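Local coordinates for transcriptional activator TenA-1 (Sulfolobus solfataricus P2, PDB 2QZC), which is probably a TenA-like thiaminase that acts on thiamin or related pyrimidines, at residues E17-L29 with W134-D146. Residues are numbered along the deposited sequence; the frame is centred on the assembly and turned at random. Where two conformers were deposited one is given.
Sequences ELWNKYVKHEFIL and WTPCMFGYSIVGD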
ATOM      1  N   GLU A  17     -27.613 -10.216  16.919  1.00 19.55           N
ATOM      2  CA  GLU A  17     -26.922 -10.952  17.973  1.00 19.45           C
ATOM      3  C   GLU A  17     -25.507 -11.430  17.621  1.00 18.01           C
ATOM      4  O   GLU A  17     -24.751 -11.807  18.526  1.00 20.07           O
ATOM      5  CB  GLU A  17     -27.767 -12.138  18.450  1.00 23.17           C
ATOM      6  CG  GLU A  17     -29.074 -11.709  19.127  1.00 30.80           C
ATOM      7  N   LEU A  18     -25.138 -11.412  16.339  1.00 17.87           N
ATOM      8  CA  LEU A  18     -23.797 -11.860  15.967  1.00 18.00           C
ATOM      9  C   LEU A  18     -22.708 -10.970  16.519  1.00 18.05           C
ATOM     10  O   LEU A  18     -21.605 -11.448  16.749  1.00 17.51           O
ATOM     11  CB  LEU A  18     -23.644 -11.925  14.431  1.00 18.08           C
ATOM     12  CG  LEU A  18     -24.466 -12.951  13.677  1.00 19.79           C
ATOM     13  CD1 LEU A  18     -24.365 -12.747  12.143  1.00 19.31           C
ATOM     14  CD2 LEU A  18     -24.033 -14.369  14.068  1.00 20.64           C
ATOM     15  N   TRP A  19     -22.972  -9.673  16.697  1.00 16.76           N
ATOM     16  CA  TRP A  19     -21.943  -8.765  17.157  1.00 16.87           C
ATOM     17  C   TRP A  19     -21.386  -9.166  18.508  1.00 16.77           C
ATOM     18  O   TRP A  19     -20.172  -9.279  18.669  1.00 17.51           O
ATOM     19  CB  TRP A  19     -22.377  -7.304  17.136  1.00 17.49           C
ATOM     20  CG  TRP A  19     -21.205  -6.379  17.348  1.00 17.00           C
ATOM     21  CD1 TRP A  19     -20.946  -5.636  18.463  1.00 17.26           C
ATOM     22  CD2 TRP A  19     -20.127  -6.114  16.430  1.00 16.60           C
ATOM     23  NE1 TRP A  19     -19.784  -4.920  18.301  1.00 17.79           N
ATOM     24  CE2 TRP A  19     -19.272  -5.163  17.052  1.00 16.33           C
ATOM     25  CE3 TRP A  19     -19.815  -6.544  15.131  1.00 16.06           C
ATOM     26  CZ2 TRP A  19     -18.099  -4.684  16.419  1.00 16.67           C
ATOM     27  CZ3 TRP A  19     -18.674  -6.051  14.515  1.00 15.51           C
ATOM     28  CH2 TRP A  19     -17.837  -5.151  15.134  1.00 16.00           C
ATOM     29  N   ASN A  20     -22.254  -9.410  19.476  1.00 18.45           N
ATOM     30  CA  ASN A  20     -21.760  -9.832  20.795  1.00 18.26           C
ATOM     31  C   ASN A  20     -21.190 -11.247  20.779  1.00 18.17           C
ATOM     32  O   ASN A  20     -20.293 -11.539  21.574  1.00 18.08           O
ATOM     33  CB  ASN A  20     -22.812  -9.631  21.899  1.00 20.00           C
ATOM     34  CG  ASN A  20     -22.961  -8.159  22.290  1.00 25.33           C
ATOM     35  OD1 ASN A  20     -22.054  -7.339  22.083  1.00 27.20           O
ATOM     36  ND2 ASN A  20     -24.111  -7.820  22.842  1.00 32.20           N
ATOM     37  N   LYS A  21     -21.672 -12.112  19.882  1.00 17.49           N
ATOM     38  CA  LYS A  21     -21.059 -13.448  19.737  1.00 16.43           C
ATOM     39  C   LYS A  21     -19.589 -13.337  19.329  1.00 16.47           C
ATOM     40  O   LYS A  21     -18.783 -14.212  19.634  1.00 17.99           O
ATOM     41  CB  LYS A  21     -21.822 -14.334  18.766  1.00 16.70           C
ATOM     42  CG  LYS A  21     -23.162 -14.815  19.331  1.00 19.63           C
ATOM     43  CD  LYS A  21     -23.927 -15.675  18.372  1.00 24.13           C
ATOM     44  CE  LYS A  21     -25.236 -16.146  19.005  1.00 33.71           C
ATOM     45  NZ  LYS A  21     -25.896 -17.116  18.090  1.00 47.42           N
ATOM     46  N   TYR A  22     -19.260 -12.255  18.607  1.00 15.78           N
ATOM     47  CA  TYR A  22     -17.893 -11.936  18.193  1.00 15.31           C
ATOM     48  C   TYR A  22     -17.102 -11.242  19.311  1.00 16.23           C
ATOM     49  O   TYR A  22     -16.089 -11.771  19.786  1.00 16.60           O
ATOM     50  CB  TYR A  22     -17.953 -11.077  16.903  1.00 15.95           C
ATOM     51  CG  TYR A  22     -16.699 -10.331  16.479  1.00 14.22           C
ATOM     52  CD1 TYR A  22     -15.430 -10.837  16.705  1.00 15.27           C
ATOM     53  CD2 TYR A  22     -16.801  -9.128  15.764  1.00 15.44           C
ATOM     54  CE1 TYR A  22     -14.297 -10.141  16.311  1.00 15.68           C
ATOM     55  CE2 TYR A  22     -15.667  -8.439  15.334  1.00 15.05           C
ATOM     56  CZ  TYR A  22     -14.423  -8.987  15.579  1.00 15.26           C
ATOM     57  OH  TYR A  22     -13.284  -8.323  15.170  1.00 15.89           O
ATOM     58  N   VAL A  23     -17.532 -10.060  19.722  1.00 16.71           N
ATOM     59  CA  VAL A  23     -16.734  -9.246  20.641  1.00 17.81           C
ATOM     60  C   VAL A  23     -16.801  -9.679  22.105  1.00 17.67           C
ATOM     61  O   VAL A  23     -15.967  -9.227  22.894  1.00 19.62           O
ATOM     62  CB  VAL A  23     -16.991  -7.735  20.489  1.00 17.49           C
ATOM     63  CG1 VAL A  23     -16.683  -7.255  19.059  1.00 16.85           C
ATOM     64  CG2 VAL A  23     -18.414  -7.357  20.938  1.00 18.49           C
ATOM     65  N   LYS A  24     -17.758 -10.535  22.439  1.00 16.56           N
ATOM     66  CA  LYS A  24     -17.864 -11.129  23.785  1.00 17.92           C
ATOM     67  C   LYS A  24     -17.731 -12.649  23.699  1.00 17.26           C
ATOM     68  O   LYS A  24     -18.227 -13.385  24.564  1.00 18.73           O
ATOM     69  CB  LYS A  24     -19.184 -10.730  24.482  1.00 20.21           C
ATOM     70  CG  LYS A  24     -19.395  -9.257  24.609  1.00 25.65           C
ATOM     71  CD  LYS A  24     -20.735  -8.941  25.324  1.00 29.83           C
ATOM     72  CE  LYS A  24     -20.833  -7.445  25.697  1.00 39.41           C
ATOM     73  NZ  LYS A  24     -22.081  -7.178  26.432  1.00 50.49           N
ATOM     74  N   HIS A  25     -16.997 -13.142  22.688  1.00 17.03           N
ATOM     75  CA  HIS A  25     -16.787 -14.580  22.510  1.00 16.55           C
ATOM     76  C   HIS A  25     -16.084 -15.203  23.733  1.00 16.43           C
ATOM     77  O   HIS A  25     -15.285 -14.539  24.386  1.00 16.29           O
ATOM     78  CB  HIS A  25     -15.882 -14.807  21.272  1.00 17.19           C
ATOM     79  CG  HIS A  25     -15.896 -16.204  20.752  1.00 16.21           C
ATOM     80  ND1 HIS A  25     -15.158 -17.238  21.302  1.00 16.54           N
ATOM     81  CD2 HIS A  25     -16.543 -16.720  19.682  1.00 17.03           C
ATOM     82  CE1 HIS A  25     -15.398 -18.339  20.608  1.00 17.88           C
ATOM     83  NE2 HIS A  25     -16.242 -18.051  19.621  1.00 19.03           N
ATOM     84  N   GLU A  26     -16.396 -16.471  23.997  1.00 16.47           N
ATOM     85  CA  GLU A  26     -15.739 -17.272  25.046  0.50 15.73           C
ATOM     86  C   GLU A  26     -14.221 -17.061  25.057  1.00 17.93           C
ATOM     87  O   GLU A  26     -13.607 -16.895  26.111  1.00 16.96           O
ATOM     88  CB  GLU A  26     -16.050 -18.748  24.835  0.50 16.59           C
ATOM     89  CG  GLU A  26     -15.368 -19.715  25.809  0.50 16.58           C
ATOM     90  CD  GLU A  26     -15.740 -21.168  25.583  0.50 18.44           C
ATOM     91  OE1 GLU A  26     -16.574 -21.480  24.704  0.50 20.00           O
ATOM     92  OE2 GLU A  26     -15.158 -22.008  26.307  0.50 29.25           O
ATOM     93  N   PHE A  27     -13.596 -17.089  23.884  1.00 16.28           N
ATOM     94  CA  PHE A  27     -12.145 -16.909  23.758  1.00 13.86           C
ATOM     95  C   PHE A  27     -11.722 -15.599  24.432  1.00 16.70           C
ATOM     96  O   PHE A  27     -10.730 -15.561  25.159  1.00 17.32           O
ATOM     97  CB  PHE A  27     -11.749 -16.896  22.270  1.00 16.03           C
ATOM     98  CG  PHE A  27     -10.264 -16.869  22.008  1.00 14.56           C
ATOM     99  CD1 PHE A  27      -9.523 -15.674  22.081  1.00 16.99           C
ATOM    100  CD2 PHE A  27      -9.598 -18.009  21.592  1.00 15.50           C
ATOM    101  CE1 PHE A  27      -8.152 -15.641  21.769  1.00 16.80           C
ATOM    102  CE2 PHE A  27      -8.237 -17.985  21.289  1.00 18.16           C
ATOM    103  CZ  PHE A  27      -7.510 -16.790  21.390  1.00 17.33           C
ATOM    104  N   ILE A  28     -12.445 -14.523  24.141  1.00 16.29           N
ATOM    105  CA  ILE A  28     -12.176 -13.199  24.707  1.00 16.93           C
ATOM    106  C   ILE A  28     -12.452 -13.142  26.213  1.00 17.33           C
ATOM    107  O   ILE A  28     -11.662 -12.543  26.962  1.00 16.64           O
ATOM    108  CB  ILE A  28     -13.006 -12.128  23.972  1.00 16.94           C
ATOM    109  CG1 ILE A  28     -12.446 -12.008  22.541  1.00 17.65           C
ATOM    110  CG2 ILE A  28     -13.037 -10.771  24.728  1.00 20.63           C
ATOM    111  CD1 ILE A  28     -13.457 -11.328  21.595  1.00 20.45           C
ATOM    112  N   LEU A  29     -13.552 -13.752  26.652  1.00 16.89           N
ATOM    113  CA  LEU A  29     -13.869 -13.807  28.090  1.00 17.25           C
ATOM    114  C   LEU A  29     -12.769 -14.523  28.850  1.00 18.55           C
ATOM    115  O   LEU A  29     -12.419 -14.098  29.965  1.00 20.35           O
ATOM    116  CB  LEU A  29     -15.213 -14.498  28.325  1.00 18.40           C
ATOM    117  CG  LEU A  29     -16.454 -13.887  27.661  1.00 21.88           C
ATOM    118  CD1 LEU A  29     -17.776 -14.665  28.011  1.00 19.37           C
ATOM    119  CD2 LEU A  29     -16.565 -12.389  27.966  1.00 21.98           C
ATOM    120  N   TRP A 134     -13.561  -5.665   5.622  1.00 14.32           N
ATOM    121  CA  TRP A 134     -12.414  -5.481   6.499  1.00 14.41           C
ATOM    122  C   TRP A 134     -12.758  -4.826   7.836  1.00 13.93           C
ATOM    123  O   TRP A 134     -12.033  -4.984   8.811  1.00 14.97           O
ATOM    124  CB  TRP A 134     -11.415  -4.588   5.726  1.00 14.98           C
ATOM    125  CG  TRP A 134     -10.080  -4.377   6.324  1.00 14.28           C
ATOM    126  CD1 TRP A 134      -9.309  -5.297   6.959  1.00 16.08           C
ATOM    127  CD2 TRP A 134      -9.322  -3.156   6.312  1.00 16.22           C
ATOM    128  NE1 TRP A 134      -8.100  -4.733   7.310  1.00 17.04           N
ATOM    129  CE2 TRP A 134      -8.073  -3.425   6.935  1.00 16.27           C
ATOM    130  CE3 TRP A 134      -9.571  -1.877   5.809  1.00 17.01           C
ATOM    131  CZ2 TRP A 134      -7.081  -2.413   7.131  1.00 15.95           C
ATOM    132  CZ3 TRP A 134      -8.583  -0.882   5.968  1.00 17.00           C
ATOM    133  CH2 TRP A 134      -7.369  -1.173   6.607  1.00 16.98           C
ATOM    134  N   THR A 135     -13.883  -4.116   7.909  1.00 14.94           N
ATOM    135  CA  THR A 135     -14.228  -3.329   9.105  1.00 15.23           C
ATOM    136  C   THR A 135     -14.438  -4.172  10.358  1.00 15.76           C
ATOM    137  O   THR A 135     -13.942  -3.785  11.397  1.00 17.07           O
ATOM    138  CB  THR A 135     -15.393  -2.390   8.804  1.00 16.19           C
ATOM    139  OG1 THR A 135     -14.951  -1.458   7.809  1.00 16.06           O
ATOM    140  CG2 THR A 135     -15.779  -1.596  10.060  1.00 16.87           C
ATOM    141  N   PRO A 136     -15.111  -5.356  10.274  1.00 14.50           N
ATOM    142  CA  PRO A 136     -15.265  -6.133  11.526  1.00 15.41           C
ATOM    143  C   PRO A 136     -13.964  -6.495  12.234  1.00 15.20           C
ATOM    144  O   PRO A 136     -13.850  -6.330  13.457  1.00 15.83           O
ATOM    145  CB  PRO A 136     -16.038  -7.364  11.047  1.00 15.97           C
ATOM    146  CG  PRO A 136     -16.881  -6.811   9.910  1.00 14.85           C
ATOM    147  CD  PRO A 136     -15.932  -5.928   9.185  1.00 15.48           C
ATOM    148  N   CYS A 137     -12.959  -6.939  11.487  1.00 14.62           N
ATOM    149  CA  CYS A 137     -11.671  -7.262  12.047  0.50 16.02           C
ATOM    150  C   CYS A 137     -11.026  -6.045  12.722  1.00 17.02           C
ATOM    151  O   CYS A 137     -10.596  -6.102  13.871  1.00 18.74           O
ATOM    152  CB  CYS A 137     -10.788  -7.753  10.918  0.50 17.23           C
ATOM    153  SG  CYS A 137      -9.148  -7.935  11.376  0.50 18.87           S
HETATM  154  N   MSE A 138     -11.026  -4.928  12.012  1.00 15.51           N
HETATM  155  CA  MSE A 138     -10.317  -3.746  12.515  1.00 14.87           C
HETATM  156  C   MSE A 138     -11.030  -3.080  13.660  1.00 15.80           C
HETATM  157  O   MSE A 138     -10.457  -2.884  14.745  1.00 15.18           O
HETATM  158  CB  MSE A 138     -10.089  -2.768  11.363  1.00 16.49           C
HETATM  159  CG  MSE A 138      -9.232  -3.329  10.232  1.00 16.49           C
HETATM  160 SE   MSE A 138      -7.410  -3.917  10.723  0.75 17.06          SE
HETATM  161  CE  MSE A 138      -6.733  -2.259  11.341  1.00 20.04           C
ATOM    162  N   PHE A 139     -12.291  -2.802  13.467  1.00 16.79           N
ATOM    163  CA  PHE A 139     -13.091  -2.112  14.486  1.00 16.08           C
ATOM    164  C   PHE A 139     -13.340  -3.011  15.681  1.00 17.23           C
ATOM    165  O   PHE A 139     -13.206  -2.570  16.833  1.00 16.88           O
ATOM    166  CB  PHE A 139     -14.434  -1.594  13.903  1.00 15.86           C
ATOM    167  CG  PHE A 139     -15.224  -0.729  14.868  1.00 15.93           C
ATOM    168  CD1 PHE A 139     -14.912   0.604  14.971  1.00 23.06           C
ATOM    169  CD2 PHE A 139     -16.242  -1.262  15.638  1.00 18.71           C
ATOM    170  CE1 PHE A 139     -15.607   1.407  15.837  1.00 24.39           C
ATOM    171  CE2 PHE A 139     -16.934  -0.454  16.543  1.00 23.92           C
ATOM    172  CZ  PHE A 139     -16.601   0.868  16.631  1.00 25.35           C
ATOM    173  N   GLY A 140     -13.661  -4.280  15.438  1.00 15.58           N
ATOM    174  CA  GLY A 140     -13.934  -5.203  16.506  1.00 15.99           C
ATOM    175  C   GLY A 140     -12.731  -5.402  17.385  1.00 16.87           C
ATOM    176  O   GLY A 140     -12.873  -5.485  18.602  1.00 17.23           O
ATOM    177  N   TYR A 141     -11.537  -5.492  16.809  1.00 14.91           N
ATOM    178  CA  TYR A 141     -10.342  -5.640  17.649  1.00 14.91           C
ATOM    179  C   TYR A 141     -10.063  -4.402  18.518  1.00 15.48           C
ATOM    180  O   TYR A 141      -9.515  -4.534  19.614  1.00 15.91           O
ATOM    181  CB  TYR A 141      -9.113  -6.057  16.833  1.00 16.37           C
ATOM    182  CG  TYR A 141      -8.965  -7.557  16.644  1.00 16.74           C
ATOM    183  CD1 TYR A 141     -10.044  -8.369  16.241  1.00 16.53           C
ATOM    184  CD2 TYR A 141      -7.765  -8.176  16.885  1.00 17.04           C
ATOM    185  CE1 TYR A 141      -9.893  -9.747  16.037  1.00 15.47           C
ATOM    186  CE2 TYR A 141      -7.603  -9.534  16.663  1.00 17.11           C
ATOM    187  CZ  TYR A 141      -8.659 -10.337  16.314  1.00 16.64           C
ATOM    188  OH  TYR A 141      -8.463 -11.684  16.122  1.00 17.82           O
ATOM    189  N   SER A 142     -10.473  -3.231  18.059  1.00 15.53           N
ATOM    190  CA  SER A 142     -10.364  -2.010  18.885  1.00 16.78           C
ATOM    191  C   SER A 142     -11.188  -2.175  20.171  1.00 17.70           C
ATOM    192  O   SER A 142     -10.694  -1.901  21.289  1.00 18.80           O
ATOM    193  CB  SER A 142     -10.841  -0.800  18.092  1.00 18.51           C
ATOM    194  OG  SER A 142     -10.563   0.393  18.821  1.00 21.21           O
ATOM    195  N   ILE A 143     -12.420  -2.681  20.022  1.00 17.34           N
ATOM    196  CA  ILE A 143     -13.369  -2.926  21.125  0.50 17.96           C
ATOM    197  C   ILE A 143     -12.832  -3.997  22.067  1.00 17.40           C
ATOM    198  O   ILE A 143     -12.888  -3.888  23.305  1.00 19.74           O
ATOM    199  CB  ILE A 143     -14.774  -3.353  20.555  0.50 18.86           C
ATOM    200  CG1 ILE A 143     -15.454  -2.123  19.963  0.50 25.68           C
ATOM    201  CG2 ILE A 143     -15.695  -3.996  21.625  0.50 19.60           C
ATOM    202  CD1 ILE A 143     -16.728  -2.443  19.255  0.50 23.58           C
ATOM    203  N   VAL A 144     -12.358  -5.072  21.484  1.00 17.10           N
ATOM    204  CA  VAL A 144     -11.849  -6.190  22.253  1.00 17.56           C
ATOM    205  C   VAL A 144     -10.602  -5.802  23.035  1.00 17.97           C
ATOM    206  O   VAL A 144     -10.460  -6.184  24.201  1.00 18.17           O
ATOM    207  CB  VAL A 144     -11.593  -7.411  21.339  1.00 17.12           C
ATOM    208  CG1 VAL A 144     -10.836  -8.550  22.076  1.00 20.44           C
ATOM    209  CG2 VAL A 144     -12.921  -7.905  20.730  1.00 17.57           C
ATOM    210  N   GLY A 145      -9.705  -5.058  22.410  1.00 16.42           N
ATOM    211  CA  GLY A 145      -8.506  -4.590  23.098  1.00 17.57           C
ATOM    212  C   GLY A 145      -8.845  -3.722  24.294  1.00 17.94           C
ATOM    213  O   GLY A 145      -8.227  -3.888  25.364  1.00 18.49           O
ATOM    214  N   ASP A 146      -9.837  -2.837  24.170  1.00 18.23           N
ATOM    215  CA  ASP A 146     -10.261  -1.990  25.319  1.00 18.09           C
ATOM    216  C   ASP A 146     -10.776  -2.829  26.489  1.00 19.05           C
ATOM    217  O   ASP A 146     -10.659  -2.404  27.657  1.00 22.21           O
ATOM    218  CB  ASP A 146     -11.348  -1.004  24.926  1.00 19.13           C
ATOM    219  CG  ASP A 146     -10.874   0.045  23.950  1.00 19.33           C
ATOM    220  OD1 ASP A 146      -9.651   0.259  23.756  1.00 23.02           O
ATOM    221  OD2 ASP A 146     -11.781   0.673  23.360  1.00 25.68           O
TER
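Y22 reaches from helix 18-23 to the backbone of P136 in helix 127-148, a long helix of the all-helical, heme oxygenase-like fold of the TenA family. The axes of 18-23 and 134-146 cross at -60° with a closest approach of 10.7 Å. The first side-chain bond of Y22, out to CB, is directed toward helix 127-148, and CG anti to the backbone N (chi1 165°) carries the ring on to P136 and G140. One face, near its rim, takes the CG1 methyl of V23; farther out, CE2 lies 3.9 Å from G140 CA, and P136 O sits at the ring edge, near the ring plane. At the tip, OH donates to P136 O over 2.7 Å from above the carbonyl plane, while G140 N reaches the same oxygen from the opposite face. That carbonyl therefore serves an intrahelical bond and a tertiary one. The Y22 hydroxyl also approaches the edge of the Y141 ring, 3.4 Å from CD1; the Y141 hydroxyl itself bonds to that of Y44. A phenylalanine in place of Y22 would probably keep the ring packing but leave P136 O with G140 N alone of these two donors. G140 has no side chain, and a CB there would collide with the Y22 hydroxyl.

Flanking the tyrosine, the six-membered ring of W19 slips in beside G140, its CZ2 4.0 Å from CD2 at the edge of the F139 ring. In one of its two conformers, I143 lays CD1 at the indole edge near NE1 and CZ2 and CG2 against V23 CB. Helix 6-14 adds I12 against both W19 and F139. V23 packs through CB on V144 CG2. Beyond the break at K24, H25 caps helix 26-32 by accepting from F27 N at ND1, and I28 extends its CD1 methyl to V144 CG2 at 3.6 Å.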